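Local coordinates for ankyrin repeat domain protein (Legionella pneumophila subsp. pneumophila, PDB 6MCA) that acts as a bacterial effector with ankyrin repeats and a cysteine protease-like region, and interacts with the host LARP7 component of the 7SK snRNP complex, at residues M222-D227 with M256-A261; R406-A411 with Y445-S450. One frame throughout, in Å; residues are numbered along the deposited sequence.

Interaction 1: M222-D227 with M256-A261; sequences MDAFTD and MLILPA
Ile-258 and Met-256, alternate residues of one edge strand, close around the small side chain of Ala-224 on helix 215-233. The apolar contacts are tight: Ala-224 CB lies 3.6 Å from Ile-258 CD1 and 3.8 Å from Met-256 CG, with the thioether sulfur also against it. Met-256 has CG anti to the backbone N (chi1 -174°) and an extended chi2, which put CG and SD beside the alanine methyl.

A CH-pi contact joins the same isoleucine to Phe-225. Its CD1 sits over the centre of the ring, 3.7 Å from the centroid of Phe-225 and 12° off the ring normal. An extended chi2 (-180°) carries this methyl out to the ring. Val-192 and Val-195 of helix 188-202 and Val-355 of helix 355-364 also pack on Phe-225.

Polar groups meet through water alone. One molecule donates to Ala-224 O and accepts from Ile-258 N, at 2.9 Å in each case; another donates to Asp-227 OD2 and lies very close to Met-256 O, so that leg of the bridge is doubtful. Leu-257, the residue between, pairs through its backbone with Arg-272 of the next strand.

The helix thus covers the outermost strand of the five-stranded antiparallel sheet; the axes of 222-227 and 256-261 come within 7.0 Å. Apolar side chains make the direct contact, while one water links two main-chain groups and the other lies at the Asp-227 carboxylate.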
ATOM      1  N   MET A 222      13.688   3.189   6.666  1.00 23.15           N
ATOM      2  CA  MET A 222      13.128   1.859   6.458  1.00 23.95           C
ATOM      3  C   MET A 222      12.798   1.202   7.789  1.00 23.96           C
ATOM      4  O   MET A 222      11.687   0.690   7.982  1.00 25.85           O
ATOM      5  CB  MET A 222      14.100   1.003   5.643  1.00 19.34           C
ATOM      6  CG  MET A 222      14.255   1.469   4.203  1.00 23.26           C
ATOM      7  SD  MET A 222      15.588   0.643   3.313  1.00 27.94           S
ATOM      8  CE  MET A 222      15.031  -1.059   3.376  1.00 22.76           C
ATOM      9  N   ASP A 223      13.736   1.261   8.742  1.00 14.12           N
ATOM     10  CA  ASP A 223      13.472   0.746  10.081  1.00 13.35           C
ATOM     11  C   ASP A 223      12.162   1.301  10.618  1.00 31.22           C
ATOM     12  O   ASP A 223      11.265   0.544  11.011  1.00 24.19           O
ATOM     13  CB  ASP A 223      14.628   1.102  11.018  1.00 16.89           C
ATOM     14  CG  ASP A 223      15.837   0.213  10.819  1.00 28.21           C
ATOM     15  OD1 ASP A 223      16.860   0.445  11.497  1.00 34.02           O
ATOM     16  OD2 ASP A 223      15.766  -0.718   9.991  1.00 25.08           O
ATOM     17  N   ALA A 224      12.021   2.630  10.589  1.00 23.93           N
ATOM     18  CA  ALA A 224      10.804   3.253  11.090  1.00 23.65           C
ATOM     19  C   ALA A 224       9.582   2.694  10.376  1.00 31.25           C
ATOM     20  O   ALA A 224       8.601   2.296  11.019  1.00 22.64           O
ATOM     21  CB  ALA A 224      10.889   4.770  10.929  1.00 21.86           C
ATOM     22  N   PHE A 225       9.650   2.600   9.043  1.00 15.37           N
ATOM     23  CA  PHE A 225       8.524   2.055   8.294  1.00 22.20           C
ATOM     24  C   PHE A 225       8.169   0.665   8.794  1.00 28.77           C
ATOM     25  O   PHE A 225       6.990   0.361   9.022  1.00 26.52           O
ATOM     26  CB  PHE A 225       8.841   2.034   6.800  1.00 16.60           C
ATOM     27  CG  PHE A 225       8.389   3.266   6.069  1.00 24.54           C
ATOM     28  CD1 PHE A 225       7.042   3.498   5.840  1.00 26.20           C
ATOM     29  CD2 PHE A 225       9.309   4.196   5.615  1.00 22.62           C
ATOM     30  CE1 PHE A 225       6.622   4.631   5.168  1.00 22.60           C
ATOM     31  CE2 PHE A 225       8.895   5.331   4.944  1.00 22.55           C
ATOM     32  CZ  PHE A 225       7.550   5.549   4.719  1.00 23.15           C
ATOM     33  N   THR A 226       9.185  -0.174   9.024  1.00 21.78           N
ATOM     34  CA  THR A 226       8.956  -1.493   9.599  1.00 24.23           C
ATOM     35  C   THR A 226       8.102  -1.383  10.853  1.00 28.25           C
ATOM     36  O   THR A 226       7.016  -1.971  10.940  1.00 26.99           O
ATOM     37  CB  THR A 226      10.291  -2.169   9.919  1.00 32.70           C
ATOM     38  OG1 THR A 226      11.049  -2.326   8.716  1.00 28.48           O
ATOM     39  CG2 THR A 226      10.060  -3.534  10.551  1.00 16.20           C
ATOM     40  N   ASP A 227       8.563  -0.578  11.816  1.00 19.13           N
ATOM     41  CA  ASP A 227       7.811  -0.414  13.052  1.00 25.95           C
ATOM     42  C   ASP A 227       6.397   0.066  12.762  1.00 27.37           C
ATOM     43  O   ASP A 227       5.428  -0.459  13.326  1.00 30.84           O
ATOM     44  CB  ASP A 227       8.538   0.555  13.983  1.00 26.87           C
ATOM     45  CG  ASP A 227       9.873   0.011  14.458  1.00 50.03           C
ATOM     46  OD1 ASP A 227      10.053  -1.225  14.438  1.00 42.07           O
ATOM     47  OD2 ASP A 227      10.743   0.819  14.851  1.00 43.38           O
ATOM     48  N   MET A 256      13.427   6.846  15.625  1.00 27.66           N
ATOM     49  CA  MET A 256      12.472   7.404  14.679  1.00 24.58           C
ATOM     50  C   MET A 256      11.158   6.637  14.749  1.00 25.92           C
ATOM     51  O   MET A 256      11.132   5.430  15.008  1.00 26.73           O
ATOM     52  CB  MET A 256      13.023   7.377  13.247  1.00 20.76           C
ATOM     53  CG  MET A 256      12.136   8.081  12.228  1.00 24.33           C
ATOM     54  SD  MET A 256      12.805   8.042  10.556  1.00 30.15           S
ATOM     55  CE  MET A 256      14.290   9.014  10.778  1.00 28.97           C
ATOM     56  N   LEU A 257      10.068   7.359  14.509  1.00 32.04           N
ATOM     57  CA  LEU A 257       8.718   6.837  14.645  1.00 27.99           C
ATOM     58  C   LEU A 257       7.868   7.417  13.523  1.00 27.33           C
ATOM     59  O   LEU A 257       7.868   8.632  13.316  1.00 24.93           O
ATOM     60  CB  LEU A 257       8.130   7.215  16.009  1.00 30.49           C
ATOM     61  CG  LEU A 257       7.206   6.223  16.712  1.00 42.59           C
ATOM     62  CD1 LEU A 257       7.062   6.597  18.183  1.00 41.30           C
ATOM     63  CD2 LEU A 257       5.859   6.153  16.024  1.00 51.87           C
ATOM     64  N   ILE A 258       7.158   6.559  12.799  1.00 23.12           N
ATOM     65  CA  ILE A 258       6.271   6.986  11.721  1.00 22.16           C
ATOM     66  C   ILE A 258       4.843   6.653  12.126  1.00 24.74           C
ATOM     67  O   ILE A 258       4.512   5.483  12.358  1.00 31.43           O
ATOM     68  CB  ILE A 258       6.641   6.329  10.382  1.00 22.00           C
ATOM     69  CG1 ILE A 258       8.038   6.769   9.945  1.00 28.13           C
ATOM     70  CG2 ILE A 258       5.621   6.687   9.307  1.00 14.65           C
ATOM     71  CD1 ILE A 258       8.481   6.172   8.629  1.00 25.84           C
ATOM     72  N   LEU A 259       3.999   7.677  12.211  1.00 30.19           N
ATOM     73  CA  LEU A 259       2.614   7.535  12.662  1.00 21.57           C
ATOM     74  C   LEU A 259       1.667   7.994  11.565  1.00 24.18           C
ATOM     75  O   LEU A 259       1.462   9.208  11.383  1.00 35.28           O
ATOM     76  CB  LEU A 259       2.379   8.339  13.939  1.00 21.22           C
ATOM     77  CG  LEU A 259       3.084   7.828  15.194  1.00 25.11           C
ATOM     78  CD1 LEU A 259       2.990   8.841  16.320  1.00 29.19           C
ATOM     79  CD2 LEU A 259       2.480   6.507  15.618  1.00 39.87           C
ATOM     80  N   PRO A 260       1.099   7.077  10.781  1.00 32.12           N
ATOM     81  CA  PRO A 260       0.032   7.465   9.849  1.00 31.64           C
ATOM     82  C   PRO A 260      -1.297   7.558  10.586  1.00 30.68           C
ATOM     83  O   PRO A 260      -1.657   6.667  11.358  1.00 48.31           O
ATOM     84  CB  PRO A 260       0.024   6.329   8.815  1.00 37.26           C
ATOM     85  CG  PRO A 260       1.285   5.530   9.079  1.00 35.91           C
ATOM     86  CD  PRO A 260       1.567   5.706  10.535  1.00 32.01           C
ATOM     87  N   ALA A 261      -2.019   8.650  10.353  1.00 32.74           N
ATOM     88  CA  ALA A 261      -3.304   8.897  10.983  1.00 32.79           C
ATOM     89  C   ALA A 261      -4.377   9.051   9.915  1.00 32.36           C
ATOM     90  O   ALA A 261      -4.141   9.653   8.861  1.00 39.55           O
ATOM     91  CB  ALA A 261      -3.259  10.149  11.864  1.00 34.69           C
TER
HETATM   92  O   HOH W   1       7.530   3.737  13.305  1.00 25.76           O
HETATM   93  O   HOH W   2       9.648   3.434  15.207  1.00 45.53           O

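Interaction 2: R406-A411 with Y445-S450; sequences RKASIA and YYYVLS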
ATOM      1  N   ARG A 406      -2.703 -12.199 -19.270  1.00 42.77           N
ATOM      2  CA  ARG A 406      -1.788 -11.288 -18.594  1.00 43.86           C
ATOM      3  C   ARG A 406      -1.151 -10.314 -19.576  1.00 46.39           C
ATOM      4  O   ARG A 406      -0.888  -9.162 -19.217  1.00 39.91           O
ATOM      5  CB  ARG A 406      -0.720 -12.078 -17.839  1.00 30.69           C
ATOM      6  CG  ARG A 406      -1.293 -13.026 -16.796  1.00 38.04           C
ATOM      7  CD  ARG A 406      -0.312 -13.294 -15.666  1.00 30.50           C
ATOM      8  NE  ARG A 406       1.026 -13.609 -16.155  1.00 57.82           N
ATOM      9  CZ  ARG A 406       2.090 -12.832 -15.976  1.00 39.39           C
ATOM     10  NH1 ARG A 406       1.975 -11.689 -15.314  1.00 33.31           N
ATOM     11  NH2 ARG A 406       3.270 -13.201 -16.456  1.00 58.18           N
ATOM     12  N   LYS A 407      -0.913 -10.749 -20.816  1.00 45.38           N
ATOM     13  CA  LYS A 407      -0.425  -9.829 -21.839  1.00 38.05           C
ATOM     14  C   LYS A 407      -1.440  -8.728 -22.114  1.00 42.05           C
ATOM     15  O   LYS A 407      -1.071  -7.556 -22.250  1.00 43.07           O
ATOM     16  CB  LYS A 407      -0.103 -10.589 -23.125  1.00 49.84           C
ATOM     17  CG  LYS A 407       1.275 -11.224 -23.162  1.00 55.78           C
ATOM     18  CD  LYS A 407       1.693 -11.528 -24.594  1.00 55.34           C
ATOM     19  CE  LYS A 407       2.916 -12.428 -24.639  1.00 60.12           C
ATOM     20  NZ  LYS A 407       3.458 -12.551 -26.019  1.00 69.19           N
ATOM     21  N   ALA A 408      -2.725  -9.086 -22.201  1.00 40.17           N
ATOM     22  CA  ALA A 408      -3.762  -8.077 -22.403  1.00 45.04           C
ATOM     23  C   ALA A 408      -3.819  -7.104 -21.233  1.00 36.49           C
ATOM     24  O   ALA A 408      -3.952  -5.888 -21.428  1.00 35.46           O
ATOM     25  CB  ALA A 408      -5.118  -8.751 -22.607  1.00 33.66           C
ATOM     26  N   SER A 409      -3.713  -7.621 -20.007  1.00 29.18           N
ATOM     27  CA  SER A 409      -3.725  -6.753 -18.831  1.00 37.37           C
ATOM     28  C   SER A 409      -2.540  -5.791 -18.844  1.00 37.03           C
ATOM     29  O   SER A 409      -2.694  -4.587 -18.593  1.00 36.15           O
ATOM     30  CB  SER A 409      -3.719  -7.600 -17.559  1.00 29.45           C
ATOM     31  OG  SER A 409      -3.546  -6.790 -16.411  1.00 43.96           O
ATOM     32  N   ILE A 410      -1.345  -6.307 -19.137  1.00 30.12           N
ATOM     33  CA  ILE A 410      -0.152  -5.470 -19.158  1.00 33.71           C
ATOM     34  C   ILE A 410      -0.244  -4.430 -20.270  1.00 35.17           C
ATOM     35  O   ILE A 410       0.170  -3.279 -20.094  1.00 33.61           O
ATOM     36  CB  ILE A 410       1.108  -6.346 -19.294  1.00 35.01           C
ATOM     37  CG1 ILE A 410       1.302  -7.190 -18.032  1.00 30.02           C
ATOM     38  CG2 ILE A 410       2.339  -5.491 -19.555  1.00 30.53           C
ATOM     39  CD1 ILE A 410       2.396  -8.229 -18.147  1.00 26.57           C
ATOM     40  N   ALA A 411      -0.797  -4.812 -21.424  1.00 41.32           N
ATOM     41  CA  ALA A 411      -0.970  -3.851 -22.508  1.00 37.56           C
ATOM     42  C   ALA A 411      -1.951  -2.753 -22.118  1.00 38.31           C
ATOM     43  O   ALA A 411      -1.740  -1.582 -22.450  1.00 33.73           O
ATOM     44  CB  ALA A 411      -1.437  -4.567 -23.775  1.00 34.79           C
ATOM     45  N   TYR A 445      -1.899  -6.188 -30.535  1.00 50.42           N
ATOM     46  CA  TYR A 445      -2.267  -5.335 -29.415  1.00 60.70           C
ATOM     47  C   TYR A 445      -2.515  -3.888 -29.814  1.00 53.26           C
ATOM     48  O   TYR A 445      -2.951  -3.095 -28.969  1.00 58.42           O
ATOM     49  CB  TYR A 445      -1.191  -5.411 -28.322  1.00 41.87           C
ATOM     50  CG  TYR A 445      -1.122  -6.791 -27.716  1.00 42.85           C
ATOM     51  CD1 TYR A 445      -1.994  -7.168 -26.705  1.00 35.84           C
ATOM     52  CD2 TYR A 445      -0.219  -7.733 -28.189  1.00 35.68           C
ATOM     53  CE1 TYR A 445      -1.951  -8.436 -26.162  1.00 47.22           C
ATOM     54  CE2 TYR A 445      -0.169  -9.004 -27.653  1.00 35.51           C
ATOM     55  CZ  TYR A 445      -1.037  -9.350 -26.639  1.00 48.95           C
ATOM     56  OH  TYR A 445      -0.994 -10.616 -26.102  1.00 57.34           O
ATOM     57  N   TYR A 446      -2.288  -3.536 -31.083  1.00 55.95           N
ATOM     58  CA  TYR A 446      -2.609  -2.199 -31.572  1.00 63.68           C
ATOM     59  C   TYR A 446      -4.021  -1.774 -31.191  1.00 55.75           C
ATOM     60  O   TYR A 446      -4.288  -0.574 -31.050  1.00 58.42           O
ATOM     61  CB  TYR A 446      -2.439  -2.148 -33.094  1.00 54.09           C
ATOM     62  CG  TYR A 446      -2.532  -0.757 -33.681  1.00 55.86           C
ATOM     63  CD1 TYR A 446      -1.475   0.137 -33.572  1.00 52.22           C
ATOM     64  CD2 TYR A 446      -3.680  -0.335 -34.342  1.00 55.31           C
ATOM     65  CE1 TYR A 446      -1.555   1.408 -34.106  1.00 49.01           C
ATOM     66  CE2 TYR A 446      -3.768   0.936 -34.879  1.00 50.53           C
ATOM     67  CZ  TYR A 446      -2.704   1.803 -34.758  1.00 45.81           C
ATOM     68  OH  TYR A 446      -2.791   3.069 -35.291  1.00 65.40           O
ATOM     69  N   TYR A 447      -4.929  -2.742 -31.005  1.00 47.07           N
ATOM     70  CA  TYR A 447      -6.311  -2.415 -30.668  1.00 55.68           C
ATOM     71  C   TYR A 447      -6.385  -1.467 -29.482  1.00 65.74           C
ATOM     72  O   TYR A 447      -7.209  -0.544 -29.472  1.00 64.16           O
ATOM     73  CB  TYR A 447      -7.123  -3.690 -30.405  1.00 45.22           C
ATOM     74  CG  TYR A 447      -6.723  -4.517 -29.197  1.00 59.60           C
ATOM     75  CD1 TYR A 447      -5.832  -5.574 -29.324  1.00 46.95           C
ATOM     76  CD2 TYR A 447      -7.272  -4.273 -27.942  1.00 60.34           C
ATOM     77  CE1 TYR A 447      -5.476  -6.347 -28.233  1.00 53.32           C
ATOM     78  CE2 TYR A 447      -6.919  -5.042 -26.843  1.00 48.22           C
ATOM     79  CZ  TYR A 447      -6.020  -6.078 -26.996  1.00 63.40           C
ATOM     80  OH  TYR A 447      -5.663  -6.849 -25.913  1.00 49.71           O
ATOM     81  N   VAL A 448      -5.499  -1.648 -28.492  1.00 58.46           N
ATOM     82  CA  VAL A 448      -5.439  -0.710 -27.369  1.00 48.66           C
ATOM     83  C   VAL A 448      -5.392   0.718 -27.894  1.00 46.86           C
ATOM     84  O   VAL A 448      -6.335   1.501 -27.712  1.00 67.23           O
ATOM     85  CB  VAL A 448      -4.234  -1.017 -26.462  1.00 54.76           C
ATOM     86  CG1 VAL A 448      -4.084   0.060 -25.396  1.00 43.94           C
ATOM     87  CG2 VAL A 448      -4.389  -2.383 -25.815  1.00 33.11           C
ATOM     88  N   LEU A 449      -4.306   1.057 -28.598  1.00 49.40           N
ATOM     89  CA  LEU A 449      -4.199   2.379 -29.203  1.00 60.25           C
ATOM     90  C   LEU A 449      -5.442   2.707 -30.014  1.00 63.10           C
ATOM     91  O   LEU A 449      -6.011   3.799 -29.877  1.00 57.13           O
ATOM     92  CB  LEU A 449      -2.947   2.460 -30.077  1.00 56.82           C
ATOM     93  CG  LEU A 449      -1.630   2.682 -29.329  1.00 73.34           C
ATOM     94  CD1 LEU A 449      -0.455   2.638 -30.292  1.00 68.67           C
ATOM     95  CD2 LEU A 449      -1.657   3.997 -28.566  1.00 48.12           C
ATOM     96  N   SER A 450      -5.905   1.750 -30.827  1.00 73.82           N
ATOM     97  CA  SER A 450      -7.114   1.949 -31.618  1.00 68.64           C
ATOM     98  C   SER A 450      -8.230   2.509 -30.752  1.00 71.21           C
ATOM     99  O   SER A 450      -8.746   3.604 -31.010  1.00 72.10           O
ATOM    100  CB  SER A 450      -7.541   0.629 -32.268  1.00 64.00           C
ATOM    101  OG  SER A 450      -6.620   0.224 -33.266  1.00 74.83           O
TER
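Tyr-445 reaches across to helix 404-421 and lays its phenol end against the aliphatic part of Lys-407, the two side chains crossing at about a right angle. With its CG anti to the carbonyl carbon (chi1 -66°), the tyrosine places OH 3.1 Å from Lys-407 CB and 3.2 Å from Lys-407 CD. The lysine chain is extended beyond CG, and its ammonium end leads away from 445-450; Phe-399 of helix 373-399 receives it in a cation-pi contact and also meets the Tyr-445 ring edge-to-face.

One turn further along the helix, Ala-411 CB approaches the same ring obliquely, 4.0 Å from Tyr-445 CD1. Val-448 adds a looser contact, its CG2 lying 4.2 Å from Ala-411 CB.

Tyr-447 adopts the less common chi1 of 65°, with CG between the backbone N and the carbonyl carbon. Its ring has Tyr-445 O above one face, offset toward the rim, and its OH comes 3.9 Å from Ala-408 CB.

No hydrogen bond or salt bridge spans the two segments. Aromatic and aliphatic surfaces join 445-450 to helix 404-421, and the lysine contributes its methylene groups here while its charge is directed to a third helix.

The two contacts follow one another along the chain, interaction 1 closing well before interaction 2 opens, and share no helix, strand or sheet. Their centres are 39 Å apart, on opposite sides of the chain's centre, and their nearest atoms about 25 Å apart. Interaction 1 is buried and sets a helix on the edge of the five-stranded sheet; interaction 2 is partly buried and joins helices of the C-terminal, all-helical part. Helix 355-364, which packs on 256-261, is followed by the long helix 373-399, which supplies Phe-399 to interaction 2. The contacts thus lie in separate parts of the fold, the sheet-containing part and the C-terminal helical part, and do not touch.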